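Local coordinates for protein ULam111 (Flavobacterium sp., PDB 5WUT) that probably hydrolyses the internal beta-1,3-glucosidic bonds of laminarin, as a laminarinase of glycoside hydrolase family 16 with a beta-jelly roll fold, at residues 20-26 against 71-77; 124-130 against 155-159; 168-172 against 183-189. One frame throughout, in Å; residues are numbered along the deposited sequence.

Contact 1: residues 20-26 against 71-77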
loop_
_atom_site.group_PDB
_atom_site.type_symbol
_atom_site.label_atom_id
_atom_site.label_comp_id
_atom_site.label_asym_id
_atom_site.label_seq_id
_atom_site.Cartn_x
_atom_site.Cartn_y
_atom_site.Cartn_z
ATOM N N THR A 20 -29.526 13.985 9.164
ATOM C CA THR A 20 -29.062 15.127 9.955
ATOM C C THR A 20 -29.095 14.881 11.463
ATOM O O THR A 20 -28.694 15.741 12.243
ATOM C CB THR A 20 -29.868 16.411 9.622
ATOM O OG1 THR A 20 -31.267 16.153 9.770
ATOM C CG2 THR A 20 -29.591 16.835 8.195
ATOM N N LYS A 21 -29.532 13.698 11.875
ATOM C CA LYS A 21 -29.372 13.301 13.262
ATOM C C LYS A 21 -27.921 12.907 13.516
ATOM O O LYS A 21 -27.450 12.934 14.653
ATOM C CB LYS A 21 -30.302 12.144 13.617
ATOM C CG LYS A 21 -31.770 12.495 13.530
ATOM C CD LYS A 21 -32.121 13.617 14.485
ATOM C CE LYS A 21 -33.624 13.878 14.498
ATOM N NZ LYS A 21 -34.387 12.628 14.234
ATOM N N ASN A 22 -27.221 12.551 12.445
ATOM C CA ASN A 22 -25.809 12.181 12.557
ATOM C C ASN A 22 -24.865 13.194 11.912
ATOM O O ASN A 22 -23.683 13.222 12.258
ATOM C CB ASN A 22 -25.577 10.806 11.949
ATOM C CG ASN A 22 -26.208 9.706 12.776
ATOM O OD1 ASN A 22 -26.423 9.874 13.978
ATOM N ND2 ASN A 22 -26.503 8.584 12.145
ATOM N N TRP A 23 -25.379 14.025 10.993
ATOM C CA TRP A 23 -24.530 14.951 10.223
ATOM C C TRP A 23 -24.943 16.405 10.354
ATOM O O TRP A 23 -26.136 16.732 10.382
ATOM C CB TRP A 23 -24.527 14.591 8.731
ATOM C CG TRP A 23 -23.854 13.278 8.458
ATOM C CD1 TRP A 23 -24.456 12.054 8.342
ATOM C CD2 TRP A 23 -22.452 13.054 8.298
ATOM N NE1 TRP A 23 -23.513 11.077 8.117
ATOM C CE2 TRP A 23 -22.274 11.665 8.078
ATOM C CE3 TRP A 23 -21.330 13.891 8.306
ATOM C CZ2 TRP A 23 -21.015 11.090 7.886
ATOM C CZ3 TRP A 23 -20.078 13.326 8.099
ATOM C CH2 TRP A 23 -19.930 11.938 7.891
ATOM N N ASN A 24 -23.937 17.275 10.400
ATOM C CA ASN A 24 -24.136 18.718 10.297
ATOM C C ASN A 24 -23.661 19.187 8.947
ATOM O O ASN A 24 -22.751 18.581 8.362
ATOM C CB ASN A 24 -23.336 19.471 11.348
ATOM C CG ASN A 24 -23.514 18.914 12.721
ATOM O OD1 ASN A 24 -24.578 19.024 13.309
ATOM N ND2 ASN A 24 -22.462 18.299 13.251
ATOM N N PHE A 25 -24.237 20.283 8.460
ATOM C CA PHE A 25 -23.605 21.017 7.366
ATOM C C PHE A 25 -22.759 22.152 7.919
ATOM O O PHE A 25 -23.178 22.872 8.834
ATOM C CB PHE A 25 -24.638 21.601 6.395
ATOM C CG PHE A 25 -25.400 20.574 5.632
ATOM C CD1 PHE A 25 -24.911 20.072 4.432
ATOM C CD2 PHE A 25 -26.613 20.107 6.108
ATOM C CE1 PHE A 25 -25.616 19.129 3.722
ATOM C CE2 PHE A 25 -27.328 19.160 5.396
ATOM C CZ PHE A 25 -26.833 18.667 4.207
ATOM N N GLU A 26 -21.578 22.338 7.347
ATOM C CA GLU A 26 -20.869 23.591 7.550
ATOM C C GLU A 26 -21.042 24.367 6.247
ATOM O O GLU A 26 -20.915 23.804 5.157
ATOM C CB GLU A 26 -19.405 23.334 7.943
ATOM C CG GLU A 26 -19.328 22.703 9.351
ATOM C CD GLU A 26 -17.936 22.642 9.960
ATOM O OE1 GLU A 26 -17.827 22.342 11.174
ATOM O OE2 GLU A 26 -16.951 22.870 9.239
ATOM N N ARG A 71 -19.488 20.463 2.689
ATOM C CA ARG A 71 -18.685 20.128 3.859
ATOM C C ARG A 71 -19.621 19.705 4.986
ATOM O O ARG A 71 -20.459 20.495 5.436
ATOM C CB ARG A 71 -17.832 21.329 4.283
ATOM C CG ARG A 71 -17.007 21.101 5.559
ATOM C CD ARG A 71 -15.990 22.223 5.714
ATOM N NE ARG A 71 -15.386 22.224 7.042
ATOM C CZ ARG A 71 -14.132 22.604 7.286
ATOM N NH1 ARG A 71 -13.352 23.001 6.291
ATOM N NH2 ARG A 71 -13.662 22.583 8.523
ATOM N N ILE A 72 -19.485 18.460 5.435
ATOM C CA ILE A 72 -20.360 17.931 6.472
ATOM C C ILE A 72 -19.526 17.327 7.589
ATOM O O ILE A 72 -18.414 16.855 7.347
ATOM C CB ILE A 72 -21.338 16.883 5.907
ATOM C CG1 ILE A 72 -20.604 15.777 5.136
ATOM C CG2 ILE A 72 -22.349 17.554 4.973
ATOM C CD1 ILE A 72 -21.524 14.590 4.814
ATOM N N THR A 73 -20.051 17.375 8.811
ATOM C CA THR A 73 -19.359 16.811 9.971
ATOM C C THR A 73 -20.305 16.016 10.840
ATOM O O THR A 73 -21.524 16.164 10.738
ATOM C CB THR A 73 -18.742 17.876 10.880
ATOM O OG1 THR A 73 -19.761 18.426 11.737
ATOM C CG2 THR A 73 -18.113 18.983 10.070
ATOM N N THR A 74 -19.752 15.201 11.730
ATOM C CA THR A 74 -20.590 14.525 12.727
ATOM C C THR A 74 -20.421 15.126 14.119
ATOM O O THR A 74 -20.759 14.498 15.115
ATOM C CB THR A 74 -20.304 13.011 12.797
ATOM O OG1 THR A 74 -18.971 12.787 13.274
ATOM C CG2 THR A 74 -20.491 12.360 11.447
ATOM N N GLN A 75 -19.917 16.357 14.190
ATOM C CA GLN A 75 -19.656 17.010 15.475
ATOM C C GLN A 75 -20.870 16.988 16.399
ATOM O O GLN A 75 -21.950 17.410 16.008
ATOM C CB GLN A 75 -19.216 18.460 15.266
ATOM C CG GLN A 75 -18.771 19.134 16.558
ATOM C CD GLN A 75 -18.291 20.559 16.337
ATOM O OE1 GLN A 75 -18.469 21.129 15.262
ATOM N NE2 GLN A 75 -17.657 21.132 17.356
ATOM N N GLY A 76 -20.668 16.504 17.621
ATOM C CA GLY A 76 -21.720 16.460 18.627
ATOM C C GLY A 76 -22.821 15.450 18.362
ATOM O O GLY A 76 -23.804 15.405 19.101
ATOM N N LYS A 77 -22.651 14.631 17.327
ATOM C CA LYS A 77 -23.669 13.662 16.907
ATOM C C LYS A 77 -23.171 12.221 16.811
ATOM O O LYS A 77 -23.840 11.297 17.268
ATOM C CB LYS A 77 -24.250 14.084 15.565
ATOM C CG LYS A 77 -25.070 15.358 15.684
ATOM C CD LYS A 77 -25.565 15.847 14.346
ATOM C CE LYS A 77 -26.571 16.968 14.575
ATOM N NZ LYS A 77 -27.053 17.501 13.269
HETATM O O HOH W 1 -26.622 11.286 16.906
HETATM O O HOH W 2 -21.934 21.933 3.105
HETATM O O HOH W 3 -19.525 20.939 12.714
#
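At one edge of the beta-jelly roll, the short strand 24-25 pairs antiparallel with strand 66-80, whose other edge pairs with strand 200-208. N24 and T73 form the hydrogen-bonded pair (CA-CA 5.2 Å): N24 N donates to T73 O at 2.7 Å and T73 N to N24 O at 3.0 Å. F25 and I72 form the adjoining non-hydrogen-bonded pair, and E26 N donates to R71 O at 2.9 Å. On the face bearing F25 and I72, the side chains meet at 3.6 Å (F25 CD1 to I72 CG2). Ahead of the strand, the six-membered ring of W23 is held between two CH-pi contacts on opposite faces: I72 CD1 lies 3.9 Å from its centroid and T74 CG2 3.4 Å, only 8° off the ring normal. W23 NE1 is hydrogen-bonded to E11 OE2.

The polar N24 side chain bridges to the irregular part that follows T73, within the broken strand 66-80, ND2 donating to T73 OG1 (3.1 Å) and to Q75 O (2.9 Å). T73 OG1 also accepts from Q75 N, forming an ST turn. K77 reaches back with an extended side chain, and its NZ donates to T20 O (2.6 Å), W23 O (3.1 Å) and N24 OD1 (2.9 Å). At the other end, E26 OE2 and R71 NE form a salt bridge of 2.8 Å, while water 3 links E26 OE1 to T73 OG1. The short strand is thus tied at both ends, by lysine hydrogen bonds at one and a charge pair at the other, while W23 adds apolar cover.

Contact 2: residues 124-130 against 155-159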
loop_
_atom_site.group_PDB
_atom_site.type_symbol
_atom_site.label_atom_id
_atom_site.label_comp_id
_atom_site.label_asym_id
_atom_site.label_seq_id
_atom_site.Cartn_x
_atom_site.Cartn_y
_atom_site.Cartn_z
ATOM N N TYR A 124 -6.211 14.234 -0.844
ATOM C CA TYR A 124 -5.757 14.198 -2.228
ATOM C C TYR A 124 -5.872 15.589 -2.790
ATOM O O TYR A 124 -6.864 16.265 -2.538
ATOM C CB TYR A 124 -6.598 13.216 -3.036
ATOM C CG TYR A 124 -6.376 13.185 -4.528
ATOM C CD1 TYR A 124 -7.262 13.830 -5.383
ATOM C CD2 TYR A 124 -5.326 12.457 -5.093
ATOM C CE1 TYR A 124 -7.084 13.780 -6.765
ATOM C CE2 TYR A 124 -5.149 12.397 -6.458
ATOM C CZ TYR A 124 -6.033 13.064 -7.289
ATOM O OH TYR A 124 -5.860 13.010 -8.648
ATOM N N VAL A 125 -4.849 16.042 -3.502
ATOM C CA VAL A 125 -4.988 17.301 -4.224
ATOM C C VAL A 125 -4.804 16.991 -5.689
ATOM O O VAL A 125 -3.797 16.405 -6.091
ATOM C CB VAL A 125 -4.009 18.389 -3.732
ATOM C CG1 VAL A 125 -4.403 18.838 -2.340
ATOM C CG2 VAL A 125 -2.561 17.900 -3.744
ATOM N N GLY A 126 -5.798 17.355 -6.490
ATOM C CA GLY A 126 -5.799 17.000 -7.895
ATOM C C GLY A 126 -4.624 17.562 -8.685
ATOM O O GLY A 126 -4.312 17.071 -9.777
ATOM N N LYS A 127 -3.990 18.607 -8.152
ATOM C CA LYS A 127 -2.801 19.171 -8.785
ATOM C C LYS A 127 -1.590 18.244 -8.694
ATOM O O LYS A 127 -0.593 18.450 -9.390
ATOM C CB LYS A 127 -2.448 20.527 -8.176
ATOM C CG LYS A 127 -2.043 20.465 -6.715
ATOM C CD LYS A 127 -1.522 21.793 -6.223
ATOM C CE LYS A 127 -1.092 21.715 -4.776
ATOM N NZ LYS A 127 -0.576 23.024 -4.249
ATOM N N GLU A 128 -1.684 17.233 -7.831
ATOM C CA GLU A 128 -0.637 16.217 -7.699
ATOM C C GLU A 128 -1.229 14.827 -7.866
ATOM O O GLU A 128 -1.495 14.132 -6.877
ATOM C CB GLU A 128 0.060 16.306 -6.343
ATOM C CG GLU A 128 0.858 17.572 -6.092
ATOM C CD GLU A 128 1.631 17.492 -4.784
ATOM O OE1 GLU A 128 2.184 16.402 -4.496
ATOM O OE2 GLU A 128 1.673 18.507 -4.048
ATOM N N PRO A 129 -1.435 14.399 -9.118
ATOM C CA PRO A 129 -2.046 13.089 -9.346
ATOM C C PRO A 129 -1.207 11.957 -8.774
ATOM O O PRO A 129 0.014 12.121 -8.597
ATOM C CB PRO A 129 -2.117 12.980 -10.869
ATOM C CG PRO A 129 -2.056 14.403 -11.358
ATOM C CD PRO A 129 -1.210 15.142 -10.372
ATOM N N HIS A 130 -1.867 10.834 -8.498
ATOM C CA HIS A 130 -1.180 9.601 -8.109
ATOM C C HIS A 130 -0.505 9.692 -6.748
ATOM O O HIS A 130 0.419 8.928 -6.471
ATOM C CB HIS A 130 -0.139 9.213 -9.165
ATOM C CG HIS A 130 -0.664 9.225 -10.563
ATOM N ND1 HIS A 130 -1.959 8.874 -10.875
ATOM C CD2 HIS A 130 -0.063 9.540 -11.733
ATOM C CE1 HIS A 130 -2.135 8.972 -12.181
ATOM N NE2 HIS A 130 -1.000 9.372 -12.725
ATOM N N THR A 155 -2.698 4.272 -9.331
ATOM C CA THR A 155 -4.062 3.877 -9.636
ATOM C C THR A 155 -5.114 4.583 -8.781
ATOM O O THR A 155 -6.287 4.244 -8.867
ATOM C CB THR A 155 -4.267 2.363 -9.410
ATOM O OG1 THR A 155 -3.850 2.036 -8.081
ATOM C CG2 THR A 155 -3.455 1.560 -10.397
ATOM N N ILE A 156 -4.721 5.558 -7.964
ATOM C CA ILE A 156 -5.666 6.055 -6.955
ATOM C C ILE A 156 -6.896 6.745 -7.563
ATOM O O ILE A 156 -7.973 6.726 -6.970
ATOM C CB ILE A 156 -4.967 7.020 -5.945
ATOM C CG1 ILE A 156 -5.762 7.109 -4.627
ATOM C CG2 ILE A 156 -4.702 8.401 -6.561
ATOM C CD1 ILE A 156 -5.700 5.837 -3.773
ATOM N N GLU A 157 -6.748 7.318 -8.751
ATOM C CA GLU A 157 -7.863 7.972 -9.424
ATOM C C GLU A 157 -8.846 6.972 -10.043
ATOM O O GLU A 157 -9.934 7.363 -10.483
ATOM C CB GLU A 157 -7.345 8.922 -10.509
ATOM C CG GLU A 157 -6.629 10.166 -10.006
ATOM C CD GLU A 157 -5.151 9.954 -9.748
ATOM O OE1 GLU A 157 -4.639 8.838 -10.033
ATOM O OE2 GLU A 157 -4.491 10.905 -9.262
ATOM N N GLN A 158 -8.467 5.697 -10.104
ATOM C CA GLN A 158 -9.317 4.677 -10.733
ATOM C C GLN A 158 -10.193 3.979 -9.711
ATOM O O GLN A 158 -9.677 3.335 -8.801
ATOM C CB GLN A 158 -8.466 3.620 -11.454
ATOM C CG GLN A 158 -7.568 4.151 -12.563
ATOM C CD GLN A 158 -6.444 3.180 -12.913
ATOM O OE1 GLN A 158 -6.637 1.964 -12.921
ATOM N NE2 GLN A 158 -5.261 3.718 -13.199
ATOM N N GLY A 159 -11.509 4.084 -9.875
ATOM C CA GLY A 159 -12.441 3.347 -9.039
ATOM C C GLY A 159 -12.440 3.774 -7.584
ATOM O O GLY A 159 -11.976 4.868 -7.245
#
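Hydrogen bonding to one carboxylate dominates this contact, which buries 219 Å² in all. E157 OE2 accepts from Y124 OH at 2.6 Å and from the backbone H130 N at 2.7 Å (N-H...O angle 160°), while E157 OE1 takes H130 ND1 at 2.8 Å. Both carboxylate oxygens are therefore used, and H130, with left-handed backbone angles (phi 68°, psi 21°), binds the group through main chain and imidazole together. Both polar side-chain approaches are in-plane, OE2 at the edge of the Y124 ring and OE1 at that of H130.

Apolar contact is slight: I156 CG2 lies 4.0 Å from Y124 CE2 and 4.0 Å from H130 CA, and the side chain of I156 also touches V132 and Y163.

Each segment also contains a type I beta turn, V125 to E128 and T155 to Q158, closed by backbone bonds of 2.9 Å (E128 N to V125 O; Q158 N to T155 O). The arrangement is a His-carboxylate hydrogen bond, with Y124 OH as a further donor, joining two strand-connecting loops of the jelly roll, after strands 118-123 and 148-152.

Contact 3: residues 168-172 against 183-189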
loop_
_atom_site.group_PDB
_atom_site.type_symbol
_atom_site.label_atom_id
_atom_site.label_comp_id
_atom_site.label_asym_id
_atom_site.label_seq_id
_atom_site.Cartn_x
_atom_site.Cartn_y
_atom_site.Cartn_z
ATOM N N THR A 168 -5.205 3.844 18.493
ATOM C CA THR A 168 -5.190 3.385 19.885
ATOM C C THR A 168 -4.592 4.457 20.785
ATOM O O THR A 168 -4.198 5.518 20.323
ATOM C CB THR A 168 -4.375 2.083 20.064
ATOM O OG1 THR A 168 -2.984 2.375 19.874
ATOM C CG2 THR A 168 -4.807 1.022 19.075
ATOM N N LYS A 169 -4.539 4.179 22.081
ATOM C CA LYS A 169 -3.940 5.118 23.016
ATOM C C LYS A 169 -2.445 5.289 22.784
ATOM O O LYS A 169 -1.858 6.250 23.261
ATOM C CB LYS A 169 -4.180 4.658 24.447
ATOM C CG LYS A 169 -3.362 3.455 24.833
ATOM C CD LYS A 169 -3.664 3.032 26.276
ATOM C CE LYS A 169 -2.758 1.879 26.694
ATOM N NZ LYS A 169 -3.374 1.053 27.770
ATOM N N ASP A 170 -1.838 4.363 22.042
ATOM C CA ASP A 170 -0.387 4.364 21.873
ATOM C C ASP A 170 0.085 4.775 20.479
ATOM O O ASP A 170 1.212 5.249 20.316
ATOM C CB ASP A 170 0.181 2.989 22.199
ATOM C CG ASP A 170 0.005 2.620 23.658
ATOM O OD1 ASP A 170 0.288 3.461 24.540
ATOM O OD2 ASP A 170 -0.450 1.495 23.908
ATOM N N LYS A 171 -0.742 4.570 19.460
ATOM C CA LYS A 171 -0.294 4.905 18.117
ATOM C C LYS A 171 -1.426 5.106 17.126
ATOM O O LYS A 171 -2.569 4.700 17.359
ATOM C CB LYS A 171 0.655 3.833 17.582
ATOM C CG LYS A 171 0.071 2.464 17.554
ATOM C CD LYS A 171 0.960 1.530 16.754
ATOM C CE LYS A 171 0.427 0.121 16.836
ATOM N NZ LYS A 171 -0.841 -0.021 16.079
ATOM N N MET A 172 -1.076 5.747 16.017
ATOM C CA MET A 172 -1.987 5.991 14.916
ATOM C C MET A 172 -1.409 5.373 13.651
ATOM O O MET A 172 -0.385 5.853 13.148
ATOM C CB MET A 172 -2.195 7.495 14.725
ATOM C CG MET A 172 -3.387 7.871 13.863
ATOM S SD MET A 172 -4.929 7.782 14.799
ATOM C CE MET A 172 -4.743 9.150 15.933
ATOM N N THR A 183 2.827 5.514 10.197
ATOM C CA THR A 183 2.576 5.303 11.614
ATOM C C THR A 183 3.079 6.494 12.424
ATOM O O THR A 183 4.201 6.961 12.227
ATOM C CB THR A 183 3.264 4.021 12.131
ATOM O OG1 THR A 183 2.719 2.874 11.467
ATOM C CG2 THR A 183 3.065 3.883 13.630
ATOM N N PHE A 184 2.241 6.996 13.323
ATOM C CA PHE A 184 2.655 8.036 14.258
ATOM C C PHE A 184 2.551 7.441 15.651
ATOM O O PHE A 184 1.475 7.010 16.083
ATOM C CB PHE A 184 1.786 9.299 14.105
ATOM C CG PHE A 184 2.154 10.426 15.041
ATOM C CD1 PHE A 184 3.420 10.987 15.011
ATOM C CD2 PHE A 184 1.210 10.948 15.919
ATOM C CE1 PHE A 184 3.757 12.034 15.867
ATOM C CE2 PHE A 184 1.532 11.995 16.774
ATOM C CZ PHE A 184 2.808 12.541 16.743
ATOM N N ASN A 185 3.689 7.369 16.330
ATOM C CA ASN A 185 3.763 6.778 17.654
ATOM C C ASN A 185 4.830 7.489 18.461
ATOM O O ASN A 185 5.933 6.969 18.640
ATOM C CB ASN A 185 4.069 5.278 17.556
ATOM C CG ASN A 185 4.065 4.586 18.909
ATOM O OD1 ASN A 185 4.029 5.233 19.954
ATOM N ND2 ASN A 185 4.101 3.257 18.891
ATOM N N PRO A 186 4.517 8.688 18.939
ATOM C CA PRO A 186 5.509 9.406 19.744
ATOM C C PRO A 186 5.663 8.813 21.139
ATOM O O PRO A 186 4.685 8.384 21.735
ATOM C CB PRO A 186 4.934 10.821 19.812
ATOM C CG PRO A 186 3.445 10.637 19.647
ATOM C CD PRO A 186 3.299 9.484 18.693
ATOM N N THR A 187 6.882 8.825 21.667
ATOM C CA THR A 187 7.141 8.239 22.973
ATOM C C THR A 187 6.666 9.199 24.058
ATOM O O THR A 187 6.263 8.785 25.143
ATOM C CB THR A 187 8.633 7.924 23.162
ATOM O OG1 THR A 187 9.400 9.098 22.876
ATOM C CG2 THR A 187 9.058 6.803 22.218
ATOM N N ASP A 188 6.699 10.486 23.734
ATOM C CA ASP A 188 6.284 11.547 24.645
ATOM C C ASP A 188 4.868 12.029 24.363
ATOM O O ASP A 188 4.659 12.849 23.471
ATOM C CB ASP A 188 7.260 12.720 24.535
ATOM C CG ASP A 188 6.985 13.801 25.549
ATOM O OD1 ASP A 188 6.136 13.585 26.441
ATOM O OD2 ASP A 188 7.620 14.873 25.460
ATOM N N LYS A 189 3.886 11.509 25.091
ATOM C CA LYS A 189 2.506 11.852 24.776
ATOM C C LYS A 189 1.870 12.924 25.667
ATOM O O LYS A 189 0.869 12.680 26.344
ATOM C CB LYS A 189 1.656 10.589 24.788
ATOM C CG LYS A 189 1.900 9.752 23.555
ATOM C CD LYS A 189 0.932 8.619 23.464
ATOM C CE LYS A 189 1.121 7.870 22.173
ATOM N NZ LYS A 189 2.373 7.054 22.214
HETATM O O HOH W 4 2.060 5.396 24.463
#
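A single lysine amine gathers partners from both segments: K189 NZ donates to D170 O at 2.9 Å and, within its own segment, to P186 O at 2.7 Å, with a weak bond to N185 OD1 at 3.3 Å. Water 4 adds a further link, donating to D170 OD1 (2.6 Å) and accepting from K189 NZ (2.8 Å). With three protons for four acceptors, the amine can serve N185 OD1 only by sharing one. D170 O and N185 OD1, two acceptors only 2.8 Å apart, both lie near this amine, which probably eases their repulsion.

Regular pairing begins beside it. M172 and F184 are an antiparallel hydrogen-bonded pair (CA-CA 5.1 Å), with M172 N to F184 O at 2.8 Å and F184 N to M172 O at 2.9 Å. Before it, T168 OG1 accepts from D170 N and K171 N, both at 3.2 Å, giving an ST turn and an ST motif respectively.

The contact closes the open end of the hairpin formed by strands 172-176 and 179-184. M172 packs on I165 and W167 of strand 161-167, and K189 makes a cation-pi contact with W194.

Overall arrangement
All three contacts lie away from the centre of the chain: the centre of contact 3 is about 21 Å from it, that of contact 2 about 15 Å and that of contact 1 about 13 Å. Contact 3 is a surface contact; the others are partly buried. Contacts 1 and 3 reach the same sheet and rest on antiparallel strand pairing, each supplemented by a lysine amine bonded to backbone carbonyls, but only contact 1 has a salt bridge between its segments and a tryptophan between CH-pi partners. Contact 2, across the chain centre from contact 1, has no strand pairing and is dominated by one glutamate joining two loops. Their centres stand 27 to 28 Å apart, without touching.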